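Local structure of Non-structural protein NS2 (Bluetongue virus, 1UTY) at residues W94-G98 with K123-V128; T9-F13 with D73-L77; S30-Q36 with K46-E52; V60-Y66 with L77-P81. The protein binds single-stranded RNA, a task of the N-terminal RNA-binding domain described here, which is one part of a longer viral non-structural protein. All coordinates share one frame. Residue numbers count along the deposited sequence, not the author numbering.

Contact 1 of 4, residues W94-G98 with K123-V128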
loop_
_atom_site.group_PDB
_atom_site.type_symbol
_atom_site.label_atom_id
_atom_site.label_comp_id
_atom_site.label_asym_id
_atom_site.label_seq_id
_atom_site.Cartn_x
_atom_site.Cartn_y
_atom_site.Cartn_z
ATOM N N TRP A 94 13.949 -0.732 1.680
ATOM C CA TRP A 94 13.190 -1.229 2.832
ATOM C C TRP A 94 11.751 -1.599 2.502
ATOM O O TRP A 94 11.168 -1.044 1.577
ATOM C CB TRP A 94 13.157 -0.198 3.969
ATOM C CG TRP A 94 14.425 0.518 4.276
ATOM C CD1 TRP A 94 14.662 1.853 4.098
ATOM C CD2 TRP A 94 15.637 -0.028 4.838
ATOM N NE1 TRP A 94 15.937 2.168 4.498
ATOM C CE2 TRP A 94 16.564 1.042 4.956
ATOM C CE3 TRP A 94 16.044 -1.313 5.239
ATOM C CZ2 TRP A 94 17.867 0.876 5.472
ATOM C CZ3 TRP A 94 17.354 -1.489 5.755
ATOM C CH2 TRP A 94 18.246 -0.392 5.855
ATOM N N LYS A 95 11.194 -2.530 3.282
ATOM C CA LYS A 95 9.779 -2.904 3.237
ATOM C C LYS A 95 8.968 -1.879 4.046
ATOM O O LYS A 95 9.465 -1.338 5.040
ATOM C CB LYS A 95 9.544 -4.265 3.932
ATOM C CG LYS A 95 10.097 -5.510 3.261
ATOM C CD LYS A 95 9.499 -6.815 3.866
ATOM C CE LYS A 95 10.607 -7.842 4.152
ATOM N NZ LYS A 95 10.324 -9.279 3.746
ATOM N N PHE A 96 7.704 -1.686 3.657
ATOM C CA PHE A 96 6.757 -0.885 4.423
ATOM C C PHE A 96 5.397 -1.542 4.462
ATOM O O PHE A 96 5.018 -2.262 3.544
ATOM C CB PHE A 96 6.574 0.488 3.778
ATOM C CG PHE A 96 7.824 1.259 3.688
ATOM C CD1 PHE A 96 8.697 1.060 2.622
ATOM C CD2 PHE A 96 8.154 2.153 4.684
ATOM C CE1 PHE A 96 9.882 1.753 2.563
ATOM C CE2 PHE A 96 9.317 2.836 4.639
ATOM C CZ PHE A 96 10.201 2.647 3.586
ATOM N N GLU A 97 4.646 -1.248 5.513
ATOM C CA GLU A 97 3.219 -1.491 5.493
ATOM C C GLU A 97 2.542 -0.422 4.627
ATOM O O GLU A 97 2.535 0.757 4.981
ATOM C CB GLU A 97 2.658 -1.459 6.906
ATOM C CG GLU A 97 1.160 -1.700 6.949
ATOM C CD GLU A 97 0.582 -1.607 8.339
ATOM O OE1 GLU A 97 1.348 -1.673 9.330
ATOM O OE2 GLU A 97 -0.653 -1.471 8.442
ATOM N N GLY A 98 1.986 -0.845 3.492
ATOM C CA GLY A 98 1.151 0.006 2.660
ATOM C C GLY A 98 -0.109 0.436 3.393
ATOM O O GLY A 98 -1.002 -0.345 3.652
ATOM N N LYS A 123 -4.768 4.369 8.738
ATOM C CA LYS A 123 -4.625 3.460 9.856
ATOM C C LYS A 123 -3.622 2.373 9.507
ATOM O O LYS A 123 -3.816 1.609 8.559
ATOM C CB LYS A 123 -5.988 2.859 10.278
ATOM C CG LYS A 123 -5.886 1.851 11.439
ATOM C CD LYS A 123 -7.119 1.846 12.335
ATOM C CE LYS A 123 -7.058 0.742 13.416
ATOM N NZ LYS A 123 -5.718 0.644 14.119
ATOM N N GLY A 124 -2.544 2.321 10.273
ATOM C CA GLY A 124 -1.507 1.322 10.094
ATOM C C GLY A 124 -1.650 0.284 11.185
ATOM O O GLY A 124 -2.084 0.598 12.281
ATOM N N MET A 125 -1.290 -0.953 10.871
ATOM C CA MET A 125 -1.470 -2.067 11.785
ATOM C C MET A 125 -0.160 -2.451 12.497
ATOM O O MET A 125 -0.185 -3.210 13.460
ATOM C CB MET A 125 -2.092 -3.269 11.050
ATOM C CG MET A 125 -3.581 -3.066 10.625
ATOM S SD MET A 125 -4.736 -2.542 11.969
ATOM C CE MET A 125 -4.815 -4.064 12.973
ATOM N N GLY A 126 0.966 -1.919 12.035
ATOM C CA GLY A 126 2.239 -2.153 12.686
ATOM C C GLY A 126 2.827 -3.538 12.477
ATOM O O GLY A 126 3.479 -4.073 13.374
ATOM N N ILE A 127 2.622 -4.103 11.288
ATOM C CA ILE A 127 3.086 -5.451 10.945
ATOM C C ILE A 127 4.405 -5.511 10.148
ATOM O O ILE A 127 4.897 -6.604 9.856
ATOM C CB ILE A 127 1.974 -6.211 10.164
ATOM C CG1 ILE A 127 1.683 -5.527 8.819
ATOM C CG2 ILE A 127 0.684 -6.358 11.026
ATOM C CD1 ILE A 127 0.815 -6.381 7.895
ATOM N N VAL A 128 4.952 -4.360 9.747
ATOM C CA VAL A 128 6.284 -4.335 9.150
ATOM C C VAL A 128 7.205 -3.537 10.071
ATOM O O VAL A 128 6.965 -2.348 10.335
ATOM C CB VAL A 128 6.309 -3.734 7.709
ATOM C CG1 VAL A 128 7.741 -3.704 7.156
ATOM C CG2 VAL A 128 5.378 -4.505 6.749
HETATM O O HOH W 1 4.045 -1.568 9.774
#
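Glu97 has more surface covered here than any other residue of the two segments, and its fully extended side chain (chi1 and chi2 both near 180°) carries the carboxylate straight into the turn formed by 123-128. Met125 N donates to Glu97 OE2 at 2.6 Å and Gly126 N donates to Glu97 OE1 at 2.7 Å, while the bond from Ile127 N to Glu97 OE1, at 3.4 Å, is weak. Water 1 extends the network, lying 2.7 Å from Glu97 OE1 and accepting from Val128 N at 2.9 Å. A glutamate suits this place because its two oxygens can serve several NH groups at once. Gly126 has a positive phi, a conformation glycine adopts easily, which lets the turn present its amides to the carboxylate. Val128 supplies the apolar half: Val128 CG2 lies 3.6 Å from Glu97 N, and Val128 CG1 lies 3.7 Å from Lys95 CB, so the branched side chain covers the backbone leading into the strand. Glu97 and Val128 both also bond through their backbones to Ala65. A carboxylate that accepts hydrogen bonds from successive main-chain NH groups holds the turn, at the open end of the antiparallel hairpin of strands 97-110 and 113-123.

Contact 2 of 4, residues T9-F13 with D73-L77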
loop_
_atom_site.group_PDB
_atom_site.type_symbol
_atom_site.label_atom_id
_atom_site.label_comp_id
_atom_site.label_asym_id
_atom_site.label_seq_id
_atom_site.Cartn_x
_atom_site.Cartn_y
_atom_site.Cartn_z
ATOM N N THR A 9 4.762 20.288 0.079
ATOM C CA THR A 9 4.911 19.988 1.498
ATOM C C THR A 9 3.871 18.961 1.964
ATOM O O THR A 9 2.688 19.101 1.661
ATOM C CB THR A 9 4.725 21.329 2.289
ATOM O OG1 THR A 9 5.770 22.242 1.936
ATOM C CG2 THR A 9 4.891 21.158 3.797
ATOM N N LYS A 10 4.299 17.952 2.721
ATOM C CA LYS A 10 3.352 17.027 3.346
ATOM C C LYS A 10 3.373 17.129 4.875
ATOM O O LYS A 10 4.445 17.227 5.491
ATOM C CB LYS A 10 3.608 15.577 2.913
ATOM C CG LYS A 10 3.522 15.302 1.391
ATOM C CD LYS A 10 2.104 15.471 0.819
ATOM C CE LYS A 10 2.142 15.896 -0.661
ATOM N NZ LYS A 10 1.180 17.002 -1.015
ATOM N N ASN A 11 2.178 17.082 5.469
ATOM C CA ASN A 11 2.002 17.128 6.917
ATOM C C ASN A 11 1.395 15.864 7.478
ATOM O O ASN A 11 0.238 15.553 7.221
ATOM C CB ASN A 11 1.126 18.317 7.300
ATOM C CG ASN A 11 1.867 19.605 7.233
ATOM O OD1 ASN A 11 2.614 19.937 8.151
ATOM N ND2 ASN A 11 1.720 20.323 6.123
ATOM N N ILE A 12 2.189 15.148 8.256
ATOM C CA ILE A 12 1.778 13.891 8.835
ATOM C C ILE A 12 1.628 14.116 10.335
ATOM O O ILE A 12 2.527 14.639 10.991
ATOM C CB ILE A 12 2.814 12.765 8.484
ATOM C CG1 ILE A 12 2.892 12.576 6.966
ATOM C CG2 ILE A 12 2.431 11.411 9.089
ATOM C CD1 ILE A 12 4.059 13.285 6.333
ATOM N N PHE A 13 0.458 13.757 10.841
ATOM C CA PHE A 13 0.122 13.891 12.236
ATOM C C PHE A 13 0.001 12.487 12.784
ATOM O O PHE A 13 -0.980 11.794 12.528
ATOM C CB PHE A 13 -1.182 14.684 12.382
ATOM C CG PHE A 13 -1.098 16.084 11.800
ATOM C CD1 PHE A 13 -0.656 17.147 12.583
ATOM C CD2 PHE A 13 -1.415 16.315 10.457
ATOM C CE1 PHE A 13 -0.547 18.444 12.048
ATOM C CE2 PHE A 13 -1.320 17.593 9.900
ATOM C CZ PHE A 13 -0.873 18.675 10.700
ATOM N N ASP A 73 1.163 10.636 -4.619
ATOM C CA ASP A 73 1.821 11.056 -3.384
ATOM C C ASP A 73 2.043 9.862 -2.468
ATOM O O ASP A 73 1.088 9.253 -1.973
ATOM C CB ASP A 73 0.990 12.115 -2.657
ATOM C CG ASP A 73 0.929 13.431 -3.402
ATOM O OD1 ASP A 73 1.788 13.693 -4.273
ATOM O OD2 ASP A 73 0.042 14.279 -3.180
ATOM N N ILE A 74 3.312 9.529 -2.255
ATOM C CA ILE A 74 3.707 8.407 -1.404
ATOM C C ILE A 74 4.647 8.916 -0.311
ATOM O O ILE A 74 5.710 9.477 -0.609
ATOM C CB ILE A 74 4.380 7.296 -2.254
ATOM C CG1 ILE A 74 3.459 6.859 -3.402
ATOM C CG2 ILE A 74 4.672 6.101 -1.417
ATOM C CD1 ILE A 74 4.168 6.321 -4.616
ATOM N N ILE A 75 4.246 8.734 0.944
ATOM C CA ILE A 75 5.056 9.144 2.094
ATOM C C ILE A 75 5.547 7.923 2.879
ATOM O O ILE A 75 4.739 7.163 3.403
ATOM C CB ILE A 75 4.260 10.102 3.016
ATOM C CG1 ILE A 75 3.584 11.205 2.194
ATOM C CG2 ILE A 75 5.184 10.739 4.048
ATOM C CD1 ILE A 75 2.083 11.258 2.337
ATOM N N SER A 76 6.862 7.740 2.952
ATOM C CA SER A 76 7.435 6.572 3.626
ATOM C C SER A 76 8.017 6.974 4.967
ATOM O O SER A 76 8.842 7.884 5.037
ATOM C CB SER A 76 8.537 5.918 2.788
ATOM O OG SER A 76 8.067 5.580 1.503
ATOM N N LEU A 77 7.611 6.280 6.023
ATOM C CA LEU A 77 8.019 6.664 7.366
ATOM C C LEU A 77 8.532 5.478 8.170
ATOM O O LEU A 77 7.902 4.405 8.212
ATOM C CB LEU A 77 6.867 7.324 8.116
ATOM C CG LEU A 77 6.174 8.523 7.485
ATOM C CD1 LEU A 77 4.848 8.071 6.821
ATOM C CD2 LEU A 77 5.935 9.589 8.545
#
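Ile12 reaches over Ile75 and Leu77, with Ile12 CD1 3.6 Å from Ile75 CG2 and Ile12 CG2 4.0 Å from Leu77 CD2. The strand segments 10-13 and 73-77 share no hydrogen bond. Their axes come no closer than 9.7 Å and cross at -47°, so they meet through side chains, consistent with a sheet that curves so that non-neighbouring strands face one another. Alternation along each strand sets the pattern: Lys10 and Ile12 point toward Asp73, Ile75 and Leu77, while Asn11 and Ile74 point away. Branched aliphatic residues suit the interior, being compact and well accommodated by extended backbone; Tyr56, Leu58 and Ile68 from nearby strands join the same core. Toward the outside the character changes. The aliphatic part of Lys10 lies along Ile75, with Lys10 CG 4.2 Å from Ile75 CG1, and its ammonium group forms a long salt bridge, Lys10 NZ to Asp73 OD2 at 3.7 Å. The chemistry therefore implies cohesion chiefly by hydrophobic burial, with a loose charge pair at the more exposed margin.

Contact 3 of 4, residues S30-Q36 with K46-E52; sequences SSQPYCQ and KPVKNPE
Four backbone hydrogen bonds join the strands: Gln36 N to Lys46 O (2.7 Å), Val48 N to Tyr34 O (2.9 Å), Lys46 N to Gln36 O (3.0 Å) and Tyr34 N to Val48 O (3.1 Å). Tyr34-Val48 and Gln36-Lys46 are thus hydrogen-bonded antiparallel pairs, and Cys35-Pro47 between them is non-hydrogen-bonded (CA to CA 4.2 Å), a position where proline's missing NH costs nothing. Segments 34-36 and 46-48 run at 138°, their axes 4.3 Å apart. This is the open end of a beta hairpin whose second strand, 44-48, is outermost in the chain's sheet. Ser31, at phi 63°, is the C' residue of the Schellman motif ending helix 22-29, and the chain then extends through Gln32. Tyr34 (chi1 -52°, chi2 -85°) puts CB 4.0 Å from Val48 CG2 and CE2 3.5 Å from Pro51 CD; its hydroxyl bonds Pro145 O of the second subunit. Gln36, trans at chi1 and chi2, places CB 3.8 Å from Val48 CG2 and gives its amide to Asn11. On the face of Cys35, Pro47 CB lies 3.8 Å from Gln32 CG.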
loop_
_atom_site.group_PDB
_atom_site.type_symbol
_atom_site.label_atom_id
_atom_site.label_comp_id
_atom_site.label_asym_id
_atom_site.label_seq_id
_atom_site.Cartn_x
_atom_site.Cartn_y
_atom_site.Cartn_z
ATOM N N SER A 30 4.477 15.874 26.185
ATOM C CA SER A 30 4.104 17.282 26.036
ATOM C C SER A 30 2.594 17.495 26.149
ATOM O O SER A 30 2.102 18.599 25.939
ATOM C CB SER A 30 4.640 17.842 24.724
ATOM O OG SER A 30 5.933 17.317 24.465
ATOM N N SER A 31 1.883 16.418 26.491
ATOM C CA SER A 31 0.433 16.426 26.713
ATOM C C SER A 31 -0.373 16.789 25.445
ATOM O O SER A 31 -1.393 17.487 25.507
ATOM C CB SER A 31 0.060 17.319 27.915
ATOM O OG SER A 31 0.821 16.978 29.064
ATOM N N GLN A 32 0.106 16.315 24.298
ATOM C CA GLN A 32 -0.570 16.560 23.037
ATOM C C GLN A 32 -0.986 15.217 22.424
ATOM O O GLN A 32 -0.298 14.215 22.617
ATOM C CB GLN A 32 0.332 17.349 22.071
ATOM C CG GLN A 32 0.804 18.704 22.591
ATOM C CD GLN A 32 -0.321 19.737 22.675
ATOM O OE1 GLN A 32 -1.417 19.527 22.144
ATOM N NE2 GLN A 32 -0.051 20.846 23.358
ATOM N N PRO A 33 -2.116 15.180 21.726
ATOM C CA PRO A 33 -2.542 13.938 21.060
ATOM C C PRO A 33 -1.661 13.563 19.856
ATOM O O PRO A 33 -1.333 12.390 19.706
ATOM C CB PRO A 33 -3.998 14.211 20.645
ATOM C CG PRO A 33 -4.234 15.693 20.817
ATOM C CD PRO A 33 -3.079 16.285 21.559
ATOM N N TYR A 34 -1.245 14.530 19.042
ATOM C CA TYR A 34 -0.470 14.199 17.833
ATOM C C TYR A 34 0.990 14.589 17.896
ATOM O O TYR A 34 1.372 15.519 18.628
ATOM C CB TYR A 34 -1.080 14.843 16.585
ATOM C CG TYR A 34 -2.540 14.547 16.432
ATOM C CD1 TYR A 34 -2.977 13.375 15.803
ATOM C CD2 TYR A 34 -3.500 15.436 16.925
ATOM C CE1 TYR A 34 -4.356 13.095 15.674
ATOM C CE2 TYR A 34 -4.867 15.161 16.806
ATOM C CZ TYR A 34 -5.287 14.000 16.175
ATOM O OH TYR A 34 -6.638 13.748 16.071
ATOM N N CYS A 35 1.800 13.883 17.104
ATOM C CA CYS A 35 3.094 14.414 16.728
ATOM C C CYS A 35 3.087 14.800 15.257
ATOM O O CYS A 35 2.958 13.927 14.381
ATOM C CB CYS A 35 4.216 13.426 17.025
ATOM S SG CYS A 35 5.834 14.200 16.905
ATOM N N GLN A 36 3.210 16.095 14.978
ATOM C CA GLN A 36 3.296 16.544 13.592
ATOM C C GLN A 36 4.680 16.292 12.976
ATOM O O GLN A 36 5.716 16.702 13.542
ATOM C CB GLN A 36 2.936 18.023 13.462
ATOM C CG GLN A 36 3.080 18.574 12.046
ATOM C CD GLN A 36 2.846 20.095 11.967
ATOM O OE1 GLN A 36 2.966 20.798 12.970
ATOM N NE2 GLN A 36 2.535 20.593 10.782
ATOM N N LYS A 46 6.845 18.340 15.790
ATOM C CA LYS A 46 6.164 19.074 16.851
ATOM C C LYS A 46 4.901 18.402 17.341
ATOM O O LYS A 46 4.026 18.103 16.538
ATOM C CB LYS A 46 5.836 20.518 16.419
ATOM C CG LYS A 46 4.898 21.228 17.387
ATOM C CD LYS A 46 4.883 22.740 17.230
ATOM C CE LYS A 46 4.328 23.410 18.499
ATOM N NZ LYS A 46 4.091 24.885 18.347
ATOM N N PRO A 47 4.800 18.186 18.659
ATOM C CA PRO A 47 3.548 17.742 19.287
ATOM C C PRO A 47 2.467 18.806 19.118
ATOM O O PRO A 47 2.717 19.965 19.438
ATOM C CB PRO A 47 3.919 17.622 20.774
ATOM C CG PRO A 47 5.372 17.493 20.792
ATOM C CD PRO A 47 5.882 18.336 19.653
ATOM N N VAL A 48 1.301 18.419 18.602
ATOM C CA VAL A 48 0.214 19.375 18.364
ATOM C C VAL A 48 -1.160 18.857 18.795
ATOM O O VAL A 48 -1.343 17.656 19.015
ATOM C CB VAL A 48 0.155 19.839 16.892
ATOM C CG1 VAL A 48 1.328 20.738 16.581
ATOM C CG2 VAL A 48 0.073 18.636 15.932
ATOM N N LYS A 49 -2.122 19.765 18.898
ATOM C CA LYS A 49 -3.450 19.412 19.377
ATOM C C LYS A 49 -4.289 18.792 18.267
ATOM O O LYS A 49 -5.165 17.948 18.531
ATOM C CB LYS A 49 -4.171 20.629 20.004
ATOM C CG LYS A 49 -4.212 21.919 19.152
ATOM C CD LYS A 49 -4.889 23.099 19.889
ATOM C CE LYS A 49 -3.879 24.092 20.457
ATOM N NZ LYS A 49 -4.491 25.195 21.319
ATOM N N ASN A 50 -4.045 19.206 17.028
ATOM C CA ASN A 50 -4.925 18.796 15.939
ATOM C C ASN A 50 -4.261 18.768 14.556
ATOM O O ASN A 50 -3.296 19.490 14.307
ATOM C CB ASN A 50 -6.225 19.637 15.939
ATOM C CG ASN A 50 -6.001 21.073 15.512
ATOM O OD1 ASN A 50 -5.758 21.944 16.344
ATOM N ND2 ASN A 50 -6.077 21.326 14.212
ATOM N N PRO A 51 -4.773 17.924 13.664
ATOM C CA PRO A 51 -4.306 17.920 12.272
ATOM C C PRO A 51 -4.775 19.168 11.516
ATOM O O PRO A 51 -5.812 19.736 11.823
ATOM C CB PRO A 51 -4.958 16.667 11.683
ATOM C CG PRO A 51 -6.142 16.427 12.518
ATOM C CD PRO A 51 -5.836 16.931 13.901
ATOM N N GLU A 52 -3.992 19.572 10.530
ATOM C CA GLU A 52 -4.273 20.745 9.721
ATOM C C GLU A 52 -4.951 20.294 8.435
ATOM O O GLU A 52 -4.879 19.114 8.092
ATOM C CB GLU A 52 -2.968 21.449 9.385
ATOM C CG GLU A 52 -2.199 21.957 10.593
ATOM C CD GLU A 52 -0.898 22.644 10.206
ATOM O OE1 GLU A 52 -0.332 22.314 9.128
ATOM O OE2 GLU A 52 -0.443 23.511 10.987
#

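Contact 4 of 4, residues V60-Y66 with L77-P81; sequences VPGPGAY and LMLTP
Strands 64-66 and 77-79 run antiparallel, at 158° with axes 4.9 Å apart, as neighbours in a beta hairpin. Gly64-Leu79 and Tyr66-Leu77 are hydrogen-bonded pairs, and all their backbone groups are satisfied: Gly64 N to Leu79 O (2.9 Å), Leu79 N to Gly64 O (3.0 Å), Tyr66 N to Leu77 O (2.8 Å) and Leu77 N to Tyr66 O (2.7 Å). Between them Ala65-Met78 is non-hydrogen-bonded, CA to CA 4.8 Å. The backbone groups of these two face outward instead, Ala65 bonding to Glu97 and Val128, Met78 to Glu85. Before the strand, the chain turns through Pro61 and Gly62 (phi 166°, psi -167°). Tyr66 (chi1 -56°, chi2 -84°) folds back so that its OH donates to Gly62 O at 2.6 Å, crossing Gly64 (phi 161°), where a CB would clash with the ring. On that face Tyr66 CD2 lies 3.8 Å and Val60 CG2 4.2 Å from Leu79 CD1; on the other, Ala65 CB lies 3.6 Å from Met78 SD. Pro63 CB meets Pro81 CD at 4.0 Å, and Thr80 OG1 bonds Gly83 O. Main-chain pairing thus fixes the register, while the tyrosine hydroxyl satisfies a turn carbonyl.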
loop_
_atom_site.group_PDB
_atom_site.type_symbol
_atom_site.label_atom_id
_atom_site.label_comp_id
_atom_site.label_asym_id
_atom_site.label_seq_id
_atom_site.Cartn_x
_atom_site.Cartn_y
_atom_site.Cartn_z
ATOM N N VAL A 60 -1.190 4.926 14.366
ATOM C CA VAL A 60 -0.426 3.674 14.473
ATOM C C VAL A 60 -0.506 3.076 15.874
ATOM O O VAL A 60 -0.763 3.802 16.824
ATOM C CB VAL A 60 1.071 3.811 14.005
ATOM C CG1 VAL A 60 1.153 4.399 12.607
ATOM C CG2 VAL A 60 1.901 4.608 14.978
ATOM N N PRO A 61 -0.307 1.760 15.999
ATOM C CA PRO A 61 -0.310 1.091 17.312
ATOM C C PRO A 61 1.081 0.941 17.972
ATOM O O PRO A 61 1.150 0.497 19.127
ATOM C CB PRO A 61 -0.865 -0.292 16.971
ATOM C CG PRO A 61 -0.249 -0.562 15.586
ATOM C CD PRO A 61 -0.123 0.790 14.900
ATOM N N GLY A 62 2.146 1.307 17.261
ATOM C CA GLY A 62 3.512 1.159 17.735
ATOM C C GLY A 62 4.530 1.329 16.607
ATOM O O GLY A 62 4.183 1.770 15.492
ATOM N N PRO A 63 5.781 0.950 16.863
ATOM C CA PRO A 63 6.854 1.151 15.878
ATOM C C PRO A 63 6.634 0.308 14.621
ATOM O O PRO A 63 5.933 -0.705 14.670
ATOM C CB PRO A 63 8.134 0.724 16.619
ATOM C CG PRO A 63 7.696 -0.016 17.836
ATOM C CD PRO A 63 6.244 0.262 18.077
ATOM N N GLY A 64 7.227 0.731 13.510
ATOM C CA GLY A 64 6.983 0.103 12.230
ATOM C C GLY A 64 7.369 0.958 11.040
ATOM O O GLY A 64 7.619 2.167 11.163
ATOM N N ALA A 65 7.450 0.300 9.891
ATOM C CA ALA A 65 7.598 0.955 8.610
ATOM C C ALA A 65 6.207 1.198 8.033
ATOM O O ALA A 65 5.441 0.260 7.852
ATOM C CB ALA A 65 8.395 0.077 7.679
ATOM N N TYR A 66 5.883 2.462 7.760
ATOM C CA TYR A 66 4.567 2.841 7.251
ATOM C C TYR A 66 4.689 3.658 5.961
ATOM O O TYR A 66 5.406 4.653 5.905
ATOM C CB TYR A 66 3.799 3.644 8.298
ATOM C CG TYR A 66 3.642 2.950 9.632
ATOM C CD1 TYR A 66 2.615 2.047 9.838
ATOM C CD2 TYR A 66 4.514 3.212 10.696
ATOM C CE1 TYR A 66 2.453 1.414 11.047
ATOM C CE2 TYR A 66 4.354 2.592 11.922
ATOM C CZ TYR A 66 3.315 1.689 12.082
ATOM O OH TYR A 66 3.111 1.039 13.264
ATOM N N LEU A 77 7.611 6.280 6.023
ATOM C CA LEU A 77 8.019 6.664 7.366
ATOM C C LEU A 77 8.532 5.478 8.170
ATOM O O LEU A 77 7.902 4.405 8.212
ATOM C CB LEU A 77 6.867 7.324 8.116
ATOM C CG LEU A 77 6.174 8.523 7.485
ATOM C CD1 LEU A 77 4.848 8.071 6.821
ATOM C CD2 LEU A 77 5.935 9.589 8.545
ATOM N N MET A 78 9.685 5.682 8.793
ATOM C CA MET A 78 10.179 4.769 9.811
ATOM C C MET A 78 9.906 5.364 11.183
ATOM O O MET A 78 10.495 6.381 11.559
ATOM C CB MET A 78 11.673 4.529 9.634
ATOM C CG MET A 78 12.051 3.812 8.360
ATOM S SD MET A 78 11.238 2.206 8.191
ATOM C CE MET A 78 12.063 1.645 6.760
ATOM N N LEU A 79 8.995 4.747 11.927
ATOM C CA LEU A 79 8.714 5.204 13.291
ATOM C C LEU A 79 9.261 4.199 14.265
ATOM O O LEU A 79 8.749 3.072 14.344
ATOM C CB LEU A 79 7.208 5.412 13.516
ATOM C CG LEU A 79 6.475 6.243 12.456
ATOM C CD1 LEU A 79 4.989 6.330 12.785
ATOM C CD2 LEU A 79 7.114 7.670 12.279
ATOM N N THR A 80 10.311 4.575 14.987
ATOM C CA THR A 80 10.872 3.672 15.974
ATOM C C THR A 80 10.612 4.215 17.362
ATOM O O THR A 80 10.075 5.320 17.487
ATOM C CB THR A 80 12.396 3.412 15.743
ATOM O OG1 THR A 80 13.143 4.575 16.098
ATOM C CG2 THR A 80 12.698 3.184 14.257
ATOM N N PRO A 81 10.981 3.447 18.399
ATOM C CA PRO A 81 10.938 3.954 19.774
ATOM C C PRO A 81 11.952 5.073 19.965
ATOM O O PRO A 81 11.789 5.895 20.863
ATOM C CB PRO A 81 11.342 2.735 20.631
ATOM C CG PRO A 81 11.253 1.543 19.737
ATOM C CD PRO A 81 11.462 2.052 18.338
#

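In the fold
From the N terminus, the chain leaves 9-13 and meets it again through side chains at 73-77, after strands 34-39 and 56-59 have paired beside it, so contact 2 closes the widest loop of the four. Nested inside it is contact 3, a short hairpin closure whose Gln36 bonds Asn11 of the neighbouring strand 10-15. The first segment of contact 4, 60-66, also lies within that loop, and its second shares Leu77 with contact 2: this one residue takes part in both hairpin pairing and core packing. Contact 1 follows in series, and Ala65 of contact 4 joins it through backbone bonds to Glu97 and Val128; Phe96 also packs on Ser76 of contact 2. Together they link distant strands of one mixed sheet.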